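PDB 1XV5: DNA alpha-glucosyltransferase from Enterobacteria phage T4, which is a bacteriophage glycosyltransferase of the GT-B clan, built from two Rossmann-like domains, with uridine-5'-diphosphate bound. Local coordinates for residues Y113-S118 with F139-N144; Y173-P178 with K393-I398; C76-I81 with R109-Q114. All coordinates share one frame; numbering follows the deposited sequence.

Contact 1 of 3, residues Y113-S118 with F139-N144; sequences YQHDHS and FSHSDN. With GOL (glycerol), chain G; EDO (1,2-ethanediol), chain D.
Phe139 stacks on Tyr113 where two neighbouring parallel strands of the N-terminal Rossmann-like sheet run out into loops. Their rings lie side by side in an offset stack, centroids 4.5 Å apart and planes 12° apart; both CG atoms stand anti to their carbonyl carbons, and the side chains point the same way. Phe139 CD1 comes 3.4 Å from Tyr113 CE1, over the face but toward its rim. The backbone O of Phe139 accepts from Gln114 N at 2.8 Å. Ser140 turns its OG away to Asn148. At His141 the strands have separated: its N donates over 3.1 Å to water 1, which itself donates to the O atoms of Gln114 and Asp116. The His141 ring points toward segment 113-118. O3 of a glycerol, probably from the crystallisation liquor, forms hydrogen bonds with both His141 NE2 (2.8 Å) and His115 ND1 (2.7 Å), while Ser305 OG holds the other nitrogen of His141, ND1. His117 CE1 approaches obliquely, 3.6 Å from His141 CD2, with the ring planes at 33°. Beyond, Ser142 forms an ST turn, its OG accepting from Asn144 N at 3.1 Å.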
loop_
_atom_site.group_PDB
_atom_site.type_symbol
_atom_site.label_atom_id
_atom_site.label_comp_id
_atom_site.label_asym_id
_atom_site.label_seq_id
_atom_site.Cartn_x
_atom_site.Cartn_y
_atom_site.Cartn_z
ATOM N N TYR A 113 5.823 8.492 -9.785
ATOM C CA TYR A 113 6.030 7.561 -8.684
ATOM C C TYR A 113 5.740 6.148 -9.174
ATOM O O TYR A 113 4.666 5.889 -9.727
ATOM C CB TYR A 113 5.069 7.858 -7.528
ATOM C CG TYR A 113 5.450 8.995 -6.605
ATOM C CD1 TYR A 113 6.176 8.755 -5.435
ATOM C CD2 TYR A 113 5.032 10.300 -6.865
ATOM C CE1 TYR A 113 6.465 9.790 -4.540
ATOM C CE2 TYR A 113 5.315 11.340 -5.981
ATOM C CZ TYR A 113 6.028 11.078 -4.820
ATOM O OH TYR A 113 6.276 12.094 -3.930
ATOM N N GLN A 114 6.693 5.243 -8.989
ATOM C CA GLN A 114 6.472 3.856 -9.367
ATOM C C GLN A 114 6.115 3.164 -8.062
ATOM O O GLN A 114 6.971 2.958 -7.203
ATOM C CB GLN A 114 7.724 3.219 -9.964
ATOM C CG GLN A 114 7.493 1.757 -10.297
ATOM C CD GLN A 114 6.211 1.558 -11.085
ATOM O OE1 GLN A 114 6.093 2.008 -12.228
ATOM N NE2 GLN A 114 5.238 0.899 -10.472
ATOM N N HIS A 115 4.841 2.812 -7.926
ATOM C CA HIS A 115 4.327 2.192 -6.712
ATOM C C HIS A 115 4.348 0.674 -6.659
ATOM O O HIS A 115 4.076 0.089 -5.607
ATOM C CB HIS A 115 2.900 2.684 -6.479
ATOM C CG HIS A 115 2.814 4.146 -6.176
ATOM N ND1 HIS A 115 3.211 4.678 -4.967
ATOM C CD2 HIS A 115 2.412 5.193 -6.934
ATOM C CE1 HIS A 115 3.058 5.989 -4.995
ATOM N NE2 HIS A 115 2.576 6.328 -6.179
ATOM N N ASP A 116 4.669 0.033 -7.775
ATOM C CA ASP A 116 4.684 -1.424 -7.811
ATOM C C ASP A 116 6.073 -2.039 -7.659
ATOM O O ASP A 116 7.086 -1.340 -7.732
ATOM C CB ASP A 116 3.986 -1.905 -9.082
ATOM C CG ASP A 116 2.493 -1.604 -9.062
ATOM O OD1 ASP A 116 1.856 -1.616 -10.136
ATOM O OD2 ASP A 116 1.952 -1.357 -7.957
ATOM N N HIS A 117 6.113 -3.351 -7.446
ATOM C CA HIS A 117 7.373 -4.049 -7.213
ATOM C C HIS A 117 7.901 -4.972 -8.312
ATOM O O HIS A 117 8.883 -4.654 -8.979
ATOM C CB HIS A 117 7.256 -4.845 -5.911
ATOM C CG HIS A 117 6.783 -4.027 -4.748
ATOM N ND1 HIS A 117 7.569 -3.068 -4.143
ATOM C CD2 HIS A 117 5.594 -4.003 -4.100
ATOM C CE1 HIS A 117 6.883 -2.491 -3.171
ATOM N NE2 HIS A 117 5.681 -3.040 -3.125
ATOM N N SER A 118 7.259 -6.123 -8.477
ATOM C CA SER A 118 7.681 -7.118 -9.458
ATOM C C SER A 118 7.501 -6.721 -10.918
ATOM O O SER A 118 6.633 -5.916 -11.254
ATOM C CB SER A 118 6.934 -8.432 -9.209
ATOM O OG SER A 118 7.213 -9.374 -10.228
ATOM N N PHE A 139 10.413 8.446 -8.638
ATOM C CA PHE A 139 10.513 7.774 -7.337
ATOM C C PHE A 139 10.188 6.282 -7.450
ATOM O O PHE A 139 9.346 5.881 -8.260
ATOM C CB PHE A 139 9.515 8.350 -6.326
ATOM C CG PHE A 139 9.838 9.729 -5.829
ATOM C CD1 PHE A 139 9.179 10.839 -6.350
ATOM C CD2 PHE A 139 10.731 9.915 -4.779
ATOM C CE1 PHE A 139 9.399 12.113 -5.825
ATOM C CE2 PHE A 139 10.958 11.184 -4.248
ATOM C CZ PHE A 139 10.288 12.285 -4.770
ATOM N N SER A 140 10.840 5.470 -6.619
ATOM C CA SER A 140 10.583 4.031 -6.578
ATOM C C SER A 140 10.762 3.553 -5.138
ATOM O O SER A 140 11.370 4.243 -4.323
ATOM C CB SER A 140 11.540 3.264 -7.494
ATOM O OG SER A 140 12.820 3.124 -6.907
ATOM N N HIS A 141 10.240 2.371 -4.832
ATOM C CA HIS A 141 10.332 1.813 -3.483
ATOM C C HIS A 141 11.704 1.239 -3.132
ATOM O O HIS A 141 12.010 1.043 -1.955
ATOM C CB HIS A 141 9.294 0.704 -3.291
ATOM C CG HIS A 141 7.894 1.197 -3.093
ATOM N ND1 HIS A 141 7.510 1.936 -1.996
ATOM C CD2 HIS A 141 6.777 1.020 -3.837
ATOM C CE1 HIS A 141 6.216 2.190 -2.070
ATOM N NE2 HIS A 141 5.747 1.645 -3.178
ATOM N N SER A 142 12.531 0.965 -4.136
ATOM C CA SER A 142 13.839 0.378 -3.858
ATOM C C SER A 142 14.890 0.610 -4.937
ATOM O O SER A 142 14.601 0.531 -6.133
ATOM C CB SER A 142 13.677 -1.127 -3.627
ATOM O OG SER A 142 14.933 -1.762 -3.442
ATOM N N ASP A 143 16.115 0.892 -4.504
ATOM C CA ASP A 143 17.214 1.113 -5.435
ATOM C C ASP A 143 17.529 -0.190 -6.172
ATOM O O ASP A 143 18.062 -0.170 -7.282
ATOM C CB ASP A 143 18.478 1.575 -4.693
ATOM C CG ASP A 143 18.302 2.911 -3.988
ATOM O OD1 ASP A 143 17.546 3.767 -4.490
ATOM O OD2 ASP A 143 18.941 3.116 -2.931
ATOM N N ASN A 144 17.189 -1.320 -5.555
ATOM C CA ASN A 144 17.461 -2.630 -6.149
ATOM C C ASN A 144 16.234 -3.340 -6.710
ATOM O O ASN A 144 16.298 -4.523 -7.054
ATOM C CB ASN A 144 18.145 -3.533 -5.120
ATOM C CG ASN A 144 19.510 -3.018 -4.718
ATOM O OD1 ASN A 144 20.406 -2.896 -5.550
ATOM N ND2 ASN A 144 19.673 -2.703 -3.438
HETATM C C1 GOL G . 2.395 0.966 -1.100
HETATM O O1 GOL G . 2.522 -0.410 -0.349
HETATM C C2 GOL G . 1.508 1.262 -2.012
HETATM O O2 GOL G . 1.507 0.336 -2.988
HETATM C C3 GOL G . 1.812 2.424 -2.508
HETATM O O3 GOL G . 3.239 2.837 -3.044
HETATM C C1 EDO D . -1.451 -2.538 -6.957
HETATM O O1 EDO D . -0.876 -1.844 -8.079
HETATM C C2 EDO D . -1.877 -1.566 -5.848
HETATM O O2 EDO D . -0.746 -0.906 -5.256
HETATM O O HOH W 1 8.530 0.850 -6.957
#

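Contact 2 of 3, residues Y173-P178 with K393-I398; sequences YNFQPP and KEQFDI
Tyr173 lays one face of its ring against Ile398, the last residue of the helical segment 393-398. From CB the side chain leaves with CG anti to the carbonyl carbon (chi1 -60°), and the ring then slides past Ile398 in the opposite direction. CG is 3.6 Å from Ile398 CG2. Farther out the separation grows only slowly, CE1 being 4.1 Å and CZ 4.0 Å from that same methyl. Such even spacing puts Ile398 CG2 over the centre of the ring, 3.6 Å from the centroid and 11° off the normal, a nearly axial CH-pi contact. The tip, OH, passes beyond the isoleucine and bonds to Lys401 NZ.

One helical turn earlier, Gln395 extends from the helix into the bend of segment 173-178. Its modelled OE1 lies at the edge of the Phe175 ring, in its plane, with the ring and amide planes 84° apart, and the side chain meets Pro178 tip to tip. Gln395 OE1 is also 2.9 Å from Gln176 O, but the amide is probably turned over, and with NE2 in that place the pair may be a hydrogen bond. Glu394 makes its link through solvent: water 2 donates to Glu394 OE2 at 2.8 Å and to Asn174 O at 2.8 Å. Arg304 ties the same two residues a second time, in a salt bridge with Glu394 OE2 and a hydrogen bond to Asn174 OD1.

The contact thus lays helix 388-399, close to the end of the chain, over the outermost strand 172-174 and the loop that follows it. A C-terminal helix returning to pack on the N-terminal Rossmann-like domain is characteristic of GT-B glycosyltransferases.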
loop_
_atom_site.group_PDB
_atom_site.type_symbol
_atom_site.label_atom_id
_atom_site.label_comp_id
_atom_site.label_asym_id
_atom_site.label_seq_id
_atom_site.Cartn_x
_atom_site.Cartn_y
_atom_site.Cartn_z
ATOM N N TYR A 173 14.775 8.415 -7.242
ATOM C CA TYR A 173 14.870 8.624 -5.806
ATOM C C TYR A 173 14.026 7.617 -5.048
ATOM O O TYR A 173 12.985 7.174 -5.528
ATOM C CB TYR A 173 14.388 10.027 -5.452
ATOM C CG TYR A 173 15.179 11.130 -6.107
ATOM C CD1 TYR A 173 16.403 11.542 -5.582
ATOM C CD2 TYR A 173 14.708 11.759 -7.258
ATOM C CE1 TYR A 173 17.138 12.556 -6.186
ATOM C CE2 TYR A 173 15.435 12.774 -7.871
ATOM C CZ TYR A 173 16.649 13.167 -7.329
ATOM O OH TYR A 173 17.368 14.174 -7.930
ATOM N N ASN A 174 14.468 7.262 -3.852
ATOM C CA ASN A 174 13.704 6.331 -3.045
ATOM C C ASN A 174 12.619 7.113 -2.319
ATOM O O ASN A 174 12.776 8.306 -2.053
ATOM C CB ASN A 174 14.602 5.644 -2.023
ATOM C CG ASN A 174 13.851 4.638 -1.182
ATOM O OD1 ASN A 174 13.472 4.917 -0.042
ATOM N ND2 ASN A 174 13.617 3.459 -1.748
ATOM N N PHE A 175 11.517 6.442 -2.004
ATOM C CA PHE A 175 10.425 7.072 -1.280
ATOM C C PHE A 175 9.689 6.009 -0.482
ATOM O O PHE A 175 9.815 4.813 -0.760
ATOM C CB PHE A 175 9.442 7.746 -2.248
ATOM C CG PHE A 175 8.375 6.819 -2.784
ATOM C CD1 PHE A 175 7.095 6.817 -2.234
ATOM C CD2 PHE A 175 8.656 5.948 -3.830
ATOM C CE1 PHE A 175 6.104 5.960 -2.719
ATOM C CE2 PHE A 175 7.677 5.085 -4.326
ATOM C CZ PHE A 175 6.395 5.092 -3.768
ATOM N N GLN A 176 8.945 6.455 0.523
ATOM C CA GLN A 176 8.125 5.567 1.340
ATOM C C GLN A 176 6.707 6.079 1.148
ATOM O O GLN A 176 6.500 7.286 1.041
ATOM C CB GLN A 176 8.458 5.692 2.827
ATOM C CG GLN A 176 9.851 5.292 3.224
ATOM C CD GLN A 176 10.130 5.650 4.671
ATOM O OE1 GLN A 176 9.603 5.023 5.598
ATOM N NE2 GLN A 176 10.946 6.675 4.872
ATOM N N PRO A 177 5.716 5.176 1.087
ATOM C CA PRO A 177 4.314 5.586 0.915
ATOM C C PRO A 177 3.805 6.019 2.297
ATOM O O PRO A 177 3.531 5.179 3.158
ATOM C CB PRO A 177 3.649 4.314 0.399
ATOM C CG PRO A 177 4.427 3.228 1.084
ATOM C CD PRO A 177 5.859 3.708 1.009
ATOM N N PRO A 178 3.662 7.337 2.522
ATOM C CA PRO A 178 3.208 7.889 3.800
ATOM C C PRO A 178 1.717 7.900 4.080
ATOM O O PRO A 178 0.890 7.894 3.173
ATOM C CB PRO A 178 3.761 9.323 3.787
ATOM C CG PRO A 178 4.512 9.462 2.444
ATOM C CD PRO A 178 3.882 8.427 1.561
ATOM N N LYS A 393 7.336 15.468 3.347
ATOM C CA LYS A 393 8.210 16.637 3.407
ATOM C C LYS A 393 9.505 16.269 2.688
ATOM O O LYS A 393 10.030 17.045 1.888
ATOM C CB LYS A 393 8.513 17.013 4.861
ATOM C CG LYS A 393 9.670 17.999 5.020
ATOM C CD LYS A 393 9.393 19.308 4.304
ATOM C CE LYS A 393 10.618 20.216 4.292
ATOM N NZ LYS A 393 11.151 20.459 5.657
ATOM N N GLU A 394 10.011 15.070 2.973
ATOM C CA GLU A 394 11.233 14.586 2.341
ATOM C C GLU A 394 11.047 14.572 0.821
ATOM O O GLU A 394 11.913 15.021 0.074
ATOM C CB GLU A 394 11.562 13.166 2.823
ATOM C CG GLU A 394 12.854 12.595 2.239
ATOM C CD GLU A 394 13.060 11.124 2.575
ATOM O OE1 GLU A 394 12.963 10.761 3.767
ATOM O OE2 GLU A 394 13.324 10.336 1.643
ATOM N N GLN A 395 9.906 14.058 0.373
ATOM C CA GLN A 395 9.617 13.975 -1.054
ATOM C C GLN A 395 9.433 15.358 -1.664
ATOM O O GLN A 395 9.888 15.616 -2.775
ATOM C CB GLN A 395 8.371 13.108 -1.281
ATOM C CG GLN A 395 8.550 11.697 -0.721
ATOM C CD GLN A 395 7.272 10.889 -0.653
ATOM O OE1 GLN A 395 7.158 9.966 0.159
ATOM N NE2 GLN A 395 6.307 11.216 -1.507
ATOM N N PHE A 396 8.776 16.247 -0.930
ATOM C CA PHE A 396 8.549 17.604 -1.415
ATOM C C PHE A 396 9.882 18.313 -1.646
ATOM O O PHE A 396 10.055 19.023 -2.638
ATOM C CB PHE A 396 7.699 18.387 -0.410
ATOM C CG PHE A 396 7.408 19.802 -0.832
ATOM C CD1 PHE A 396 8.289 20.833 -0.521
ATOM C CD2 PHE A 396 6.259 20.100 -1.557
ATOM C CE1 PHE A 396 8.029 22.141 -0.925
ATOM C CE2 PHE A 396 5.991 21.410 -1.967
ATOM C CZ PHE A 396 6.879 22.428 -1.648
ATOM N N ASP A 397 10.826 18.117 -0.732
ATOM C CA ASP A 397 12.136 18.745 -0.863
ATOM C C ASP A 397 12.877 18.235 -2.093
ATOM O O ASP A 397 13.575 18.994 -2.767
ATOM C CB ASP A 397 12.961 18.504 0.403
ATOM C CG ASP A 397 12.466 19.322 1.577
ATOM O OD1 ASP A 397 12.910 19.069 2.717
ATOM O OD2 ASP A 397 11.634 20.229 1.356
ATOM N N ILE A 398 12.717 16.949 -2.386
ATOM C CA ILE A 398 13.359 16.344 -3.544
ATOM C C ILE A 398 12.699 16.841 -4.831
ATOM O O ILE A 398 13.372 17.099 -5.830
ATOM C CB ILE A 398 13.252 14.803 -3.491
ATOM C CG1 ILE A 398 14.115 14.263 -2.350
ATOM C CG2 ILE A 398 13.672 14.197 -4.828
ATOM C CD1 ILE A 398 13.961 12.762 -2.113
HETATM O O HOH W 2 11.672 10.363 -0.562
#

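Contact 3 of 3, residues C76-I81 with R109-Q114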
loop_
_atom_site.group_PDB
_atom_site.type_symbol
_atom_site.label_atom_id
_atom_site.label_comp_id
_atom_site.label_asym_id
_atom_site.label_seq_id
_atom_site.Cartn_x
_atom_site.Cartn_y
_atom_site.Cartn_z
ATOM N N CYS A 76 -1.833 23.041 -13.498
ATOM C CA CYS A 76 -1.068 22.853 -12.271
ATOM C C CYS A 76 0.365 23.330 -12.454
ATOM O O CYS A 76 0.771 23.708 -13.554
ATOM C CB CYS A 76 -1.055 21.373 -11.879
ATOM S SG CYS A 76 -0.104 20.301 -12.998
ATOM N N ASP A 77 1.121 23.314 -11.363
ATOM C CA ASP A 77 2.527 23.700 -11.380
ATOM C C ASP A 77 3.316 22.402 -11.339
ATOM O O ASP A 77 4.401 22.290 -11.906
ATOM C CB ASP A 77 2.866 24.541 -10.149
ATOM C CG ASP A 77 2.155 25.875 -10.144
ATOM O OD1 ASP A 77 1.486 26.190 -9.137
ATOM O OD2 ASP A 77 2.274 26.607 -11.151
ATOM N N ILE A 78 2.740 21.418 -10.660
ATOM C CA ILE A 78 3.358 20.110 -10.519
ATOM C C ILE A 78 2.331 19.028 -10.832
ATOM O O ILE A 78 1.244 19.012 -10.255
ATOM C CB ILE A 78 3.868 19.909 -9.080
ATOM C CG1 ILE A 78 4.878 21.008 -8.738
ATOM C CG2 ILE A 78 4.487 18.526 -8.931
ATOM C CD1 ILE A 78 5.368 20.972 -7.304
ATOM N N LEU A 79 2.672 18.141 -11.760
ATOM C CA LEU A 79 1.786 17.044 -12.128
ATOM C C LEU A 79 2.386 15.758 -11.577
ATOM O O LEU A 79 3.524 15.413 -11.894
ATOM C CB LEU A 79 1.659 16.931 -13.650
ATOM C CG LEU A 79 0.870 15.712 -14.141
ATOM C CD1 LEU A 79 -0.572 15.807 -13.672
ATOM C CD2 LEU A 79 0.929 15.642 -15.663
ATOM N N ILE A 80 1.621 15.058 -10.750
ATOM C CA ILE A 80 2.095 13.819 -10.160
ATOM C C ILE A 80 1.351 12.638 -10.758
ATOM O O ILE A 80 0.143 12.502 -10.588
ATOM C CB ILE A 80 1.904 13.829 -8.632
ATOM C CG1 ILE A 80 2.640 15.031 -8.033
ATOM C CG2 ILE A 80 2.432 12.527 -8.032
ATOM C CD1 ILE A 80 2.451 15.196 -6.541
ATOM N N ILE A 81 2.081 11.794 -11.474
ATOM C CA ILE A 81 1.488 10.627 -12.103
ATOM C C ILE A 81 1.802 9.387 -11.274
ATOM O O ILE A 81 2.948 8.932 -11.221
ATOM C CB ILE A 81 2.022 10.456 -13.534
ATOM C CG1 ILE A 81 1.782 11.750 -14.320
ATOM C CG2 ILE A 81 1.323 9.287 -14.214
ATOM C CD1 ILE A 81 2.233 11.693 -15.770
ATOM N N ARG A 109 6.309 20.716 -13.874
ATOM C CA ARG A 109 7.227 19.713 -13.352
ATOM C C ARG A 109 6.478 18.404 -13.164
ATOM O O ARG A 109 5.601 18.296 -12.309
ATOM C CB ARG A 109 7.832 20.173 -12.020
ATOM C CG ARG A 109 8.863 19.206 -11.454
ATOM C CD ARG A 109 9.736 19.855 -10.390
ATOM N NE ARG A 109 10.533 20.950 -10.939
ATOM C CZ ARG A 109 11.475 21.606 -10.268
ATOM N NH1 ARG A 109 11.749 21.282 -9.011
ATOM N NH2 ARG A 109 12.141 22.593 -10.852
ATOM N N VAL A 110 6.823 17.411 -13.973
ATOM C CA VAL A 110 6.168 16.115 -13.907
ATOM C C VAL A 110 6.892 15.164 -12.966
ATOM O O VAL A 110 8.072 14.869 -13.145
ATOM C CB VAL A 110 6.082 15.473 -15.303
ATOM C CG1 VAL A 110 5.485 14.082 -15.204
ATOM C CG2 VAL A 110 5.241 16.353 -16.221
ATOM N N VAL A 111 6.167 14.687 -11.962
ATOM C CA VAL A 111 6.724 13.770 -10.983
ATOM C C VAL A 111 6.105 12.392 -11.178
ATOM O O VAL A 111 4.882 12.246 -11.188
ATOM C CB VAL A 111 6.431 14.255 -9.552
ATOM C CG1 VAL A 111 7.073 13.316 -8.545
ATOM C CG2 VAL A 111 6.948 15.675 -9.375
ATOM N N VAL A 112 6.948 11.381 -11.339
ATOM C CA VAL A 112 6.449 10.032 -11.532
ATOM C C VAL A 112 6.833 9.113 -10.384
ATOM O O VAL A 112 8.008 8.978 -10.045
ATOM C CB VAL A 112 6.975 9.424 -12.842
ATOM C CG1 VAL A 112 6.477 7.994 -12.982
ATOM C CG2 VAL A 112 6.514 10.267 -14.024
ATOM N N TYR A 113 5.823 8.492 -9.785
ATOM C CA TYR A 113 6.030 7.561 -8.684
ATOM C C TYR A 113 5.740 6.148 -9.174
ATOM O O TYR A 113 4.666 5.889 -9.727
ATOM C CB TYR A 113 5.069 7.858 -7.528
ATOM C CG TYR A 113 5.450 8.995 -6.605
ATOM C CD1 TYR A 113 6.176 8.755 -5.435
ATOM C CD2 TYR A 113 5.032 10.300 -6.865
ATOM C CE1 TYR A 113 6.465 9.790 -4.540
ATOM C CE2 TYR A 113 5.315 11.340 -5.981
ATOM C CZ TYR A 113 6.028 11.078 -4.820
ATOM O OH TYR A 113 6.276 12.094 -3.930
ATOM N N GLN A 114 6.693 5.243 -8.989
ATOM C CA GLN A 114 6.472 3.856 -9.367
ATOM C C GLN A 114 6.115 3.164 -8.062
ATOM O O GLN A 114 6.971 2.958 -7.203
ATOM C CB GLN A 114 7.724 3.219 -9.964
ATOM C CG GLN A 114 7.493 1.757 -10.297
ATOM C CD GLN A 114 6.211 1.558 -11.085
ATOM O OE1 GLN A 114 6.093 2.008 -12.228
ATOM N NE2 GLN A 114 5.238 0.899 -10.472
HETATM O O HOH W 3 3.340 5.974 -12.186
#
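Ile80 sets CG1 anti to its carbonyl carbon (chi1 -58°), which leaves CG2 anti to the backbone N and directed across to Tyr113. The methyl arrives at the ring's edge, near its plane, 3.6 Å from CD2. Ile78 has the same arrangement, and its CG2 meets Val111 CG2 at 3.8 Å. Both contacts lie within a beta-alpha-beta unit: strand 78-83, helix 91-103 and strand 109-114 of the Rossmann-like N-terminal domain.

The two strands run parallel, 20° apart, with axes approaching to 4.7 Å. Five backbone hydrogen bonds join them, the donor coming from each strand in turn. Val111 N to Leu79 O is the shortest at 2.7 Å and almost straight, 174° at the hydrogen; the first and last, Arg109 N to Asp77 O and Tyr113 N to Ile81 O, are longer. Ile78 and Ile80 turn their own N and O atoms to strand 3-8 instead, while their CA-H groups touch the O atoms of Arg109 and Val111.

Ile78, Ile80, Arg109, Val111 and Tyr113 share one face of the sheet, where helix 17-30 covers Ile80 with Gln24 and Phe28. Arg109 bends away at chi3, and its NH1 bonds to the O atoms of Ile399 and Lys401 at the chain's end. The other face carries Leu79, Ile81, Val110 and Val112. There Ile81 CD1 reaches obliquely to Val110 CG1, 4.1 Å away; Thr131 of helix 128-134 touches Ile81 and Val112, and Arg134 touches Val110. Past the last of the backbone bonds, water 3 bridges the main chains, donating to Ile81 O at 3.1 Å and to Tyr113 O at 2.8 Å.

How the contacts relate
All three contacts belong to one parallel sheet. Contact 3 and contact 1 share strand 109-114, whose two edges they use, with Phe139 N probably bonded to Val112 O at 2.8 Å. Contact 2 follows on at strand 172-174, next to 137-140, and adds the C-terminal helix; its centre is about 12 Å from that of contact 1 and 13 Å from that of contact 3. Tyr113 OH lies 2.6 Å from Gln395 NE2, and Phe175 CZ is 3.4 Å from both His141 CE1 and His115 ND1. Toward uridine-5'-diphosphate the loops of contact 1 lead: the side chain of His117 is about 6 Å from it, that of Tyr113 about 12 Å.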